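Local structure of phosphoribosylaminoimidazole-succinocarboxamide synthase (1OBD) at residues Leu31-Thr36 with Leu107-His112; Arg73-Asp78 with Ile230-Val235. The protein catalyses the ATP-dependent joining of L-aspartate to 4-carboxy-5-aminoimidazole ribotide, giving the succinocarboxamide SAICAR in de novo purine biosynthesis. All coordinates share one frame; numbering follows the deposited sequence. Where two conformers were deposited one is given.

Interaction 1: residues Leu31-Thr36 with Leu107-His112; sequences LLFVAT and LLVHKH. With ATP (adenosine-5'-triphosphate), chain B; AMP (adenosine monophosphate), chain G.
The adenine pocket for ATP is floored in part by an antiparallel ladder in which L31, L32 and F33 of strand 30-35 face V109, L108 and L107 of the neighbouring strand 106-110. Four backbone hydrogen bonds close two rings. L31 N gives to V109 O at 2.8 Å, and V109 N returns the bond to L31 O; F33 N and L107 O, then L107 N and F33 O, repeat the exchange at the second hydrogen-bonded pair. L32 and L108, the non-hydrogen-bonded pair between them, send their side chains to the other face, where the two CD1 methyls lie 4.4 Å apart.

On the face turned to ATP, V109 CG2 sits over one face of the F33 ring, 4.0 Å from its centroid and 25° off the normal, in a CH-pi contact displaced toward the rim. The same methyl lies 3.8 Å from L31 CB. With CG anti to its carbonyl carbon (chi1 -79°), F33 presents its edge to the adenine, F33 CZ reaching 3.4 Å from ATP N7. L31 CD1 packs against ATP C2, while L31 CD2 meets K111 CE at 3.7 Å; the extended lysine crosses the leucine at about a right angle and ends in a salt bridge to E25.

Beyond the paired residues the chain reads the base by its backbone: H110 O accepts from ATP N6 and H112 N gives a 3.3 Å bond to ATP N1, a pattern suited to adenine. L108 N, pointing out from the ladder, donates to N1 of the separate AMP at 2.9 Å.

Strand 30-35 lies inside a four-stranded antiparallel sheet, between strands 21-27 and 106-110; L107 leans on T58 and E62 of helix 53-67, and I23 of strand 21-27 touches F33.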
loop_
_atom_site.group_PDB
_atom_site.type_symbol
_atom_site.label_atom_id
_atom_site.label_comp_id
_atom_site.label_asym_id
_atom_site.label_seq_id
_atom_site.Cartn_x
_atom_site.Cartn_y
_atom_site.Cartn_z
ATOM N N LEU A 31 10.734 2.011 -14.762
ATOM C CA LEU A 31 10.936 2.762 -13.528
ATOM C C LEU A 31 11.545 1.864 -12.473
ATOM O O LEU A 31 11.450 0.635 -12.543
ATOM C CB LEU A 31 9.619 3.311 -13.006
ATOM C CG LEU A 31 8.872 4.250 -13.939
ATOM C CD1 LEU A 31 7.462 4.592 -13.342
ATOM C CD2 LEU A 31 9.660 5.528 -14.185
ATOM N N LEU A 32 12.164 2.501 -11.492
ATOM C CA LEU A 32 12.734 1.836 -10.321
ATOM C C LEU A 32 12.039 2.401 -9.093
ATOM O O LEU A 32 12.107 3.611 -8.821
ATOM C CB LEU A 32 14.228 2.082 -10.230
ATOM C CG LEU A 32 14.963 1.401 -9.088
ATOM C CD1 LEU A 32 14.948 -0.113 -9.321
ATOM C CD2 LEU A 32 16.385 1.943 -8.975
ATOM N N PHE A 33 11.328 1.554 -8.372
ATOM C CA PHE A 33 10.590 1.935 -7.162
ATOM C C PHE A 33 11.400 1.540 -5.951
ATOM O O PHE A 33 11.556 0.346 -5.711
ATOM C CB PHE A 33 9.246 1.209 -7.074
ATOM C CG PHE A 33 8.131 1.765 -7.934
ATOM C CD1 PHE A 33 6.834 1.485 -7.609
ATOM C CD2 PHE A 33 8.341 2.500 -9.061
ATOM C CE1 PHE A 33 5.775 1.960 -8.367
ATOM C CE2 PHE A 33 7.288 2.993 -9.814
ATOM C CZ PHE A 33 6.010 2.742 -9.452
ATOM N N VAL A 34 11.897 2.515 -5.200
ATOM C CA VAL A 34 12.730 2.254 -4.049
ATOM C C VAL A 34 11.931 2.598 -2.792
ATOM O O VAL A 34 11.603 3.739 -2.534
ATOM C CB VAL A 34 14.054 3.024 -4.096
ATOM C CG1 VAL A 34 14.950 2.563 -2.950
ATOM C CG2 VAL A 34 14.762 2.937 -5.432
ATOM N N ALA A 35 11.581 1.563 -2.035
ATOM C CA ALA A 35 10.862 1.740 -0.781
ATOM C C ALA A 35 11.867 2.103 0.317
ATOM O O ALA A 35 12.722 1.296 0.642
ATOM C CB ALA A 35 10.127 0.465 -0.404
ATOM N N THR A 36 11.746 3.290 0.874
ATOM C CA THR A 36 12.620 3.686 1.967
ATOM C C THR A 36 12.020 3.192 3.286
ATOM O O THR A 36 10.950 2.584 3.346
ATOM C CB THR A 36 12.834 5.170 2.010
ATOM O OG1 THR A 36 11.674 5.826 2.516
ATOM C CG2 THR A 36 13.213 5.697 0.637
ATOM N N LEU A 107 12.108 -2.317 -6.746
ATOM C CA LEU A 107 11.397 -3.061 -7.756
ATOM C C LEU A 107 11.547 -2.380 -9.105
ATOM O O LEU A 107 11.322 -1.178 -9.247
ATOM C CB LEU A 107 9.938 -3.178 -7.409
ATOM C CG LEU A 107 9.648 -4.058 -6.182
ATOM C CD1 LEU A 107 8.164 -4.013 -5.881
ATOM C CD2 LEU A 107 10.139 -5.466 -6.316
ATOM N N LEU A 108 11.916 -3.163 -10.100
ATOM C CA LEU A 108 12.002 -2.753 -11.479
ATOM C C LEU A 108 10.644 -2.962 -12.122
ATOM O O LEU A 108 10.126 -4.088 -12.124
ATOM C CB LEU A 108 13.089 -3.536 -12.210
ATOM C CG LEU A 108 13.500 -2.999 -13.558
ATOM C CD1 LEU A 108 14.272 -1.693 -13.371
ATOM C CD2 LEU A 108 14.354 -4.027 -14.308
ATOM N N VAL A 109 10.054 -1.884 -12.641
ATOM C CA VAL A 109 8.677 -1.965 -13.110
ATOM C C VAL A 109 8.514 -1.347 -14.492
ATOM O O VAL A 109 9.197 -0.387 -14.847
ATOM C CB VAL A 109 7.681 -1.383 -12.095
ATOM C CG1 VAL A 109 7.837 -1.978 -10.728
ATOM C CG2 VAL A 109 7.752 0.118 -12.022
ATOM N N HIS A 110 7.615 -1.933 -15.269
ATOM C CA HIS A 110 7.234 -1.364 -16.541
ATOM C C HIS A 110 6.365 -0.142 -16.320
ATOM O O HIS A 110 5.417 -0.165 -15.504
ATOM C CB HIS A 110 6.395 -2.397 -17.330
ATOM C CG HIS A 110 7.149 -3.617 -17.761
ATOM N ND1 HIS A 110 8.139 -3.580 -18.713
ATOM C CD2 HIS A 110 7.045 -4.919 -17.378
ATOM C CE1 HIS A 110 8.626 -4.799 -18.890
ATOM N NE2 HIS A 110 7.985 -5.630 -18.091
ATOM N N LYS A 111 6.668 0.920 -17.065
ATOM C CA LYS A 111 5.825 2.096 -17.156
ATOM C C LYS A 111 4.581 1.739 -17.835
ATOM O O LYS A 111 4.612 1.229 -18.965
ATOM C CB LYS A 111 6.437 3.114 -18.084
ATOM C CG LYS A 111 7.350 3.942 -17.419
ATOM C CD LYS A 111 7.728 5.130 -18.323
ATOM C CE LYS A 111 8.992 5.756 -17.835
ATOM N NZ LYS A 111 9.489 6.721 -18.851
ATOM N N HIS A 112 3.472 2.002 -17.189
ATOM C CA HIS A 112 2.215 1.767 -17.816
ATOM C C HIS A 112 1.418 3.048 -17.861
ATOM O O HIS A 112 1.660 3.993 -17.095
ATOM C CB HIS A 112 1.447 0.673 -17.047
ATOM C CG HIS A 112 1.868 -0.717 -17.435
ATOM N ND1 HIS A 112 1.552 -1.289 -18.643
ATOM C CD2 HIS A 112 2.597 -1.639 -16.773
ATOM C CE1 HIS A 112 2.063 -2.500 -18.711
ATOM N NE2 HIS A 112 2.691 -2.745 -17.575
HETATM P PG ATP B . 2.217 8.373 -1.516
HETATM O O1G ATP B . 3.319 8.072 -0.556
HETATM O O2G ATP B . 1.681 7.099 -2.201
HETATM O O3G ATP B . 1.093 9.087 -0.754
HETATM P PB ATP B . 3.027 9.072 -4.122
HETATM O O1B ATP B . 3.489 10.309 -4.789
HETATM O O2B ATP B . 1.833 8.401 -4.785
HETATM O O3B ATP B . 2.759 9.433 -2.611
HETATM P PA ATP B . 4.400 6.585 -4.554
HETATM O O1A ATP B . 5.466 5.945 -3.766
HETATM O O2A ATP B . 3.063 5.873 -4.422
HETATM O O3A ATP B . 4.269 8.074 -4.027
HETATM O "O5'" ATP B . 4.869 6.755 -6.063
HETATM C "C5'" ATP B . 4.319 5.929 -7.057
HETATM C "C4'" ATP B . 3.976 6.787 -8.260
HETATM O "O4'" ATP B . 4.037 5.989 -9.413
HETATM C "C3'" ATP B . 2.558 7.269 -8.158
HETATM O "O3'" ATP B . 2.499 8.497 -8.878
HETATM C "C2'" ATP B . 1.778 6.128 -8.817
HETATM O "O2'" ATP B . 0.508 6.410 -9.321
HETATM C "C1'" ATP B . 2.726 5.813 -9.954
HETATM N N9 ATP B . 2.826 4.438 -10.493
HETATM C C8 ATP B . 2.603 3.312 -9.749
HETATM N N7 ATP B . 2.861 2.280 -10.527
HETATM C C5 ATP B . 3.218 2.675 -11.784
HETATM C C6 ATP B . 3.572 2.065 -12.992
HETATM N N6 ATP B . 3.850 0.783 -13.164
HETATM N N1 ATP B . 3.863 2.855 -14.075
HETATM C C2 ATP B . 3.843 4.213 -13.988
HETATM N N3 ATP B . 3.498 4.834 -12.824
HETATM C C4 ATP B . 3.194 4.072 -11.747
HETATM P P AMP G . 11.890 -14.253 -9.809
HETATM O O1P AMP G . 12.179 -15.754 -10.006
HETATM O O2P AMP G . 10.432 -14.024 -9.907
HETATM O O3P AMP G . 12.624 -13.435 -10.895
HETATM O "O5'" AMP G . 12.434 -13.768 -8.370
HETATM C "C5'" AMP G . 13.778 -13.983 -7.992
HETATM C "C4'" AMP G . 14.298 -12.839 -7.127
HETATM O "O4'" AMP G . 14.324 -11.629 -7.869
HETATM C "C3'" AMP G . 13.432 -12.602 -5.898
HETATM O "O3'" AMP G . 14.218 -12.630 -4.728
HETATM C "C2'" AMP G . 12.799 -11.237 -6.113
HETATM O "O2'" AMP G . 12.838 -10.450 -4.943
HETATM C "C1'" AMP G . 13.615 -10.587 -7.223
HETATM N N9 AMP G . 12.818 -9.881 -8.254
HETATM C C8 AMP G . 11.961 -10.461 -9.147
HETATM N N7 AMP G . 11.412 -9.502 -9.937
HETATM C C5 AMP G . 11.920 -8.315 -9.552
HETATM C C6 AMP G . 11.679 -7.044 -10.040
HETATM N N6 AMP G . 10.839 -6.857 -11.053
HETATM N N1 AMP G . 12.374 -5.994 -9.450
HETATM C C2 AMP G . 13.234 -6.204 -8.387
HETATM N N3 AMP G . 13.469 -7.480 -7.901
HETATM C C4 AMP G . 12.802 -8.521 -8.488
#

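Interaction 2: residues Arg73-Asp78 with Ile230-Val235; sequences RNHLVD and ILVDEV. With MG (magnesium ion), chain F; ATP (adenosine-5'-triphosphate), chain B; AMP (adenosine monophosphate), chain G; SO4 (sulfate ion), chain D.
A parallel bridge sets N74 beside L231: L231 N donates to R73 O at 2.9 Å, in the carbonyl plane, whereas the bond from H75 N to L231 O is weak. N74 CA-H also approaches L231 O, and N74 OD1 turns back to accept from L76 N, an Asx turn.

Two flat groups are each covered on one face. In the conformer given, I230 CD1 rests over the centre of the R73 guanidinium, 3.5 Å from R73 CZ, while that group's NH1 forms salt bridges with E228 and D223 and its NH2 bonds weakly to a sulfate. V232 CA lies over one face of the H75 imidazole, 3.8 Å from the centroid, a CH-pi contact.

Polar contacts converge on ATP. With CG between the backbone N and the carbonyl carbon (chi1 65°), H75 turns ND1 to ATP N6, which donates to it at 2.8 Å, and NE2 shares a water with D233 O. D233 N gives a 3.2 Å bond to ATP N7. Replacing this histidine by alanine is likely to leave ATP N6 without this acceptor and V232 CA without the ring it covers.

Next along the chain, E234 OE2 binds a magnesium ion at 2.2 Å, which S61 OG also binds. Base recognition and metal binding thus fall on consecutive residues, D233 and E234, while H75 takes the adenine amino group, N6, beside the N7 bonded by D233, so that the two segments together read adjacent positions of the base.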
loop_
_atom_site.group_PDB
_atom_site.type_symbol
_atom_site.label_atom_id
_atom_site.label_comp_id
_atom_site.label_asym_id
_atom_site.label_seq_id
_atom_site.Cartn_x
_atom_site.Cartn_y
_atom_site.Cartn_z
ATOM N N ARG A 73 -2.397 -9.484 -14.284
ATOM C CA ARG A 73 -1.060 -9.090 -14.740
ATOM C C ARG A 73 -0.573 -7.961 -13.860
ATOM O O ARG A 73 -1.354 -7.167 -13.408
ATOM C CB ARG A 73 -1.092 -8.561 -16.159
ATOM C CG ARG A 73 -1.194 -9.591 -17.229
ATOM C CD ARG A 73 -1.069 -8.956 -18.580
ATOM N NE ARG A 73 0.196 -8.230 -18.755
ATOM C CZ ARG A 73 0.438 -7.299 -19.678
ATOM N NH1 ARG A 73 -0.493 -6.940 -20.554
ATOM N NH2 ARG A 73 1.631 -6.716 -19.729
ATOM N N ASN A 74 0.727 -7.889 -13.681
ATOM C CA ASN A 74 1.316 -6.836 -12.850
ATOM C C ASN A 74 2.455 -6.127 -13.580
ATOM O O ASN A 74 2.909 -6.548 -14.619
ATOM C CB ASN A 74 1.775 -7.350 -11.480
ATOM C CG ASN A 74 2.882 -8.336 -11.596
ATOM O OD1 ASN A 74 3.964 -8.014 -12.109
ATOM N ND2 ASN A 74 2.659 -9.549 -11.133
ATOM N N HIS A 75 2.916 -5.027 -13.004
ATOM C CA HIS A 75 3.933 -4.175 -13.633
ATOM C C HIS A 75 5.359 -4.646 -13.463
ATOM O O HIS A 75 6.266 -3.992 -13.979
ATOM C CB HIS A 75 3.810 -2.694 -13.165
ATOM C CG HIS A 75 4.077 -2.454 -11.693
ATOM N ND1 HIS A 75 4.112 -1.179 -11.145
ATOM C CD2 HIS A 75 4.317 -3.309 -10.662
ATOM C CE1 HIS A 75 4.376 -1.271 -9.854
ATOM N NE2 HIS A 75 4.503 -2.541 -9.526
ATOM N N LEU A 76 5.605 -5.739 -12.740
ATOM C CA LEU A 76 6.999 -6.122 -12.527
ATOM C C LEU A 76 7.688 -6.511 -13.819
ATOM O O LEU A 76 7.142 -7.247 -14.636
ATOM C CB LEU A 76 7.120 -7.296 -11.577
ATOM C CG LEU A 76 6.544 -7.063 -10.182
ATOM C CD1 LEU A 76 6.543 -8.374 -9.352
ATOM C CD2 LEU A 76 7.244 -5.953 -9.440
ATOM N N VAL A 77 8.898 -6.042 -13.993
ATOM C CA VAL A 77 9.767 -6.593 -15.048
ATOM C C VAL A 77 10.233 -7.986 -14.661
ATOM O O VAL A 77 10.723 -8.195 -13.589
ATOM C CB VAL A 77 10.987 -5.649 -15.270
ATOM C CG1 VAL A 77 11.946 -6.269 -16.287
ATOM C CG2 VAL A 77 10.546 -4.285 -15.758
ATOM N N ASP A 78 10.108 -8.928 -15.592
ATOM C CA ASP A 78 10.610 -10.299 -15.443
ATOM C C ASP A 78 12.169 -10.199 -15.351
ATOM O O ASP A 78 12.847 -9.727 -16.278
ATOM C CB ASP A 78 9.756 -11.136 -16.468
ATOM C CG ASP A 78 8.373 -11.486 -15.935
ATOM O OD1 ASP A 78 7.532 -11.914 -16.747
ATOM O OD2 ASP A 78 8.037 -11.391 -14.745
ATOM N N ILE A 230 -3.723 -3.853 -15.480
ATOM C CA ILE A 230 -2.464 -4.198 -14.836
ATOM C C ILE A 230 -2.445 -3.698 -13.414
ATOM O O ILE A 230 -2.734 -2.531 -13.157
ATOM C CB ILE A 230 -1.282 -3.532 -15.567
ATOM C CG1 ILE A 230 -1.411 -3.614 -17.092
ATOM C CG2 ILE A 230 0.045 -4.037 -15.056
ATOM C CD1 ILE A 230 -1.290 -4.960 -17.657
ATOM N N LEU A 231 -2.084 -4.563 -12.485
ATOM C CA LEU A 231 -1.926 -4.166 -11.113
ATOM C C LEU A 231 -0.573 -3.497 -11.000
ATOM O O LEU A 231 0.468 -4.059 -11.364
ATOM C CB LEU A 231 -2.018 -5.394 -10.204
ATOM C CG LEU A 231 -1.957 -5.166 -8.695
ATOM C CD1 LEU A 231 -3.063 -4.272 -8.244
ATOM C CD2 LEU A 231 -1.892 -6.479 -8.000
ATOM N N VAL A 232 -0.588 -2.274 -10.496
ATOM C CA VAL A 232 0.601 -1.449 -10.387
ATOM C C VAL A 232 0.716 -0.957 -8.960
ATOM O O VAL A 232 0.049 -1.411 -8.061
ATOM C CB VAL A 232 0.618 -0.299 -11.407
ATOM C CG1 VAL A 232 0.447 -0.816 -12.867
ATOM C CG2 VAL A 232 -0.465 0.762 -11.110
ATOM N N ASP A 233 1.595 -0.000 -8.756
ATOM C CA ASP A 233 1.757 0.653 -7.434
ATOM C C ASP A 233 2.017 -0.323 -6.247
ATOM O O ASP A 233 2.594 -1.419 -6.402
ATOM C CB ASP A 233 0.511 1.520 -7.207
ATOM C CG ASP A 233 0.721 2.680 -6.275
ATOM O OD1 ASP A 233 1.678 3.445 -6.506
ATOM O OD2 ASP A 233 -0.073 2.870 -5.334
ATOM N N GLU A 234 1.562 0.060 -5.043
ATOM C CA GLU A 234 1.804 -0.667 -3.798
ATOM C C GLU A 234 0.667 -1.693 -3.655
ATOM O O GLU A 234 -0.473 -1.321 -3.898
ATOM C CB GLU A 234 1.811 0.304 -2.565
ATOM C CG GLU A 234 3.161 0.789 -2.036
ATOM C CD GLU A 234 3.729 -0.088 -0.921
ATOM O OE1 GLU A 234 3.408 0.066 0.309
ATOM O OE2 GLU A 234 4.519 -0.961 -1.309
ATOM N N VAL A 235 0.949 -2.957 -3.294
ATOM C CA VAL A 235 -0.123 -3.954 -3.117
ATOM C C VAL A 235 -0.175 -4.555 -1.701
ATOM O O VAL A 235 0.759 -5.238 -1.263
ATOM C CB VAL A 235 0.063 -5.072 -4.174
ATOM C CG1 VAL A 235 -0.979 -6.133 -4.039
ATOM C CG2 VAL A 235 0.117 -4.436 -5.559
HETATM MG MG MG F . 3.570 -2.418 -2.635
HETATM P PG ATP B . 2.217 8.373 -1.516
HETATM O O1G ATP B . 3.319 8.072 -0.556
HETATM O O2G ATP B . 1.681 7.099 -2.201
HETATM O O3G ATP B . 1.093 9.087 -0.754
HETATM P PB ATP B . 3.027 9.072 -4.122
HETATM O O1B ATP B . 3.489 10.309 -4.789
HETATM O O2B ATP B . 1.833 8.401 -4.785
HETATM O O3B ATP B . 2.759 9.433 -2.611
HETATM P PA ATP B . 4.400 6.585 -4.554
HETATM O O1A ATP B . 5.466 5.945 -3.766
HETATM O O2A ATP B . 3.063 5.873 -4.422
HETATM O O3A ATP B . 4.269 8.074 -4.027
HETATM O "O5'" ATP B . 4.869 6.755 -6.063
HETATM C "C5'" ATP B . 4.319 5.929 -7.057
HETATM C "C4'" ATP B . 3.976 6.787 -8.260
HETATM O "O4'" ATP B . 4.037 5.989 -9.413
HETATM C "C3'" ATP B . 2.558 7.269 -8.158
HETATM O "O3'" ATP B . 2.499 8.497 -8.878
HETATM C "C2'" ATP B . 1.778 6.128 -8.817
HETATM O "O2'" ATP B . 0.508 6.410 -9.321
HETATM C "C1'" ATP B . 2.726 5.813 -9.954
HETATM N N9 ATP B . 2.826 4.438 -10.493
HETATM C C8 ATP B . 2.603 3.312 -9.749
HETATM N N7 ATP B . 2.861 2.280 -10.527
HETATM C C5 ATP B . 3.218 2.675 -11.784
HETATM C C6 ATP B . 3.572 2.065 -12.992
HETATM N N6 ATP B . 3.850 0.783 -13.164
HETATM N N1 ATP B . 3.863 2.855 -14.075
HETATM C C2 ATP B . 3.843 4.213 -13.988
HETATM N N3 ATP B . 3.498 4.834 -12.824
HETATM C C4 ATP B . 3.194 4.072 -11.747
HETATM P P AMP G . 11.890 -14.253 -9.809
HETATM O O1P AMP G . 12.179 -15.754 -10.006
HETATM O O2P AMP G . 10.432 -14.024 -9.907
HETATM O O3P AMP G . 12.624 -13.435 -10.895
HETATM O "O5'" AMP G . 12.434 -13.768 -8.370
HETATM C "C5'" AMP G . 13.778 -13.983 -7.992
HETATM C "C4'" AMP G . 14.298 -12.839 -7.127
HETATM O "O4'" AMP G . 14.324 -11.629 -7.869
HETATM C "C3'" AMP G . 13.432 -12.602 -5.898
HETATM O "O3'" AMP G . 14.218 -12.630 -4.728
HETATM C "C2'" AMP G . 12.799 -11.237 -6.113
HETATM O "O2'" AMP G . 12.838 -10.450 -4.943
HETATM C "C1'" AMP G . 13.615 -10.587 -7.223
HETATM N N9 AMP G . 12.818 -9.881 -8.254
HETATM C C8 AMP G . 11.961 -10.461 -9.147
HETATM N N7 AMP G . 11.412 -9.502 -9.937
HETATM C C5 AMP G . 11.920 -8.315 -9.552
HETATM C C6 AMP G . 11.679 -7.044 -10.040
HETATM N N6 AMP G . 10.839 -6.857 -11.053
HETATM N N1 AMP G . 12.374 -5.994 -9.450
HETATM C C2 AMP G . 13.234 -6.204 -8.387
HETATM N N3 AMP G . 13.469 -7.480 -7.901
HETATM C C4 AMP G . 12.802 -8.521 -8.488
HETATM S S SO4 D . 4.743 -8.454 -18.495
HETATM O O1 SO4 D . 4.955 -7.024 -18.751
HETATM O O2 SO4 D . 3.543 -8.565 -17.643
HETATM O O3 SO4 D . 4.530 -9.262 -19.725
HETATM O O4 SO4 D . 5.867 -8.991 -17.715
HETATM O O HOH W 1 4.887 -2.494 -6.814
#

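Both contacts are largely buried, yet they belong to different sheets: interaction 1 pairs neighbouring strands of the four-stranded antiparallel sheet, and interaction 2 adds a short parallel edge to the mixed sheet. They join where the 73-78 segment runs beside 107-112, through probable hydrogen bonds H110 N to H75 O and V77 N to L108 O. Regular ladder bonding and apolar side chains dominate the first; the second has sparser backbone bonds and more polar side-chain chemistry, with R73 at its partly exposed margin. Between them they grip one adenine, N1 and N6 from 107-112, N6 and N7 from 73-78 and 230-235, and both reach the separate AMP.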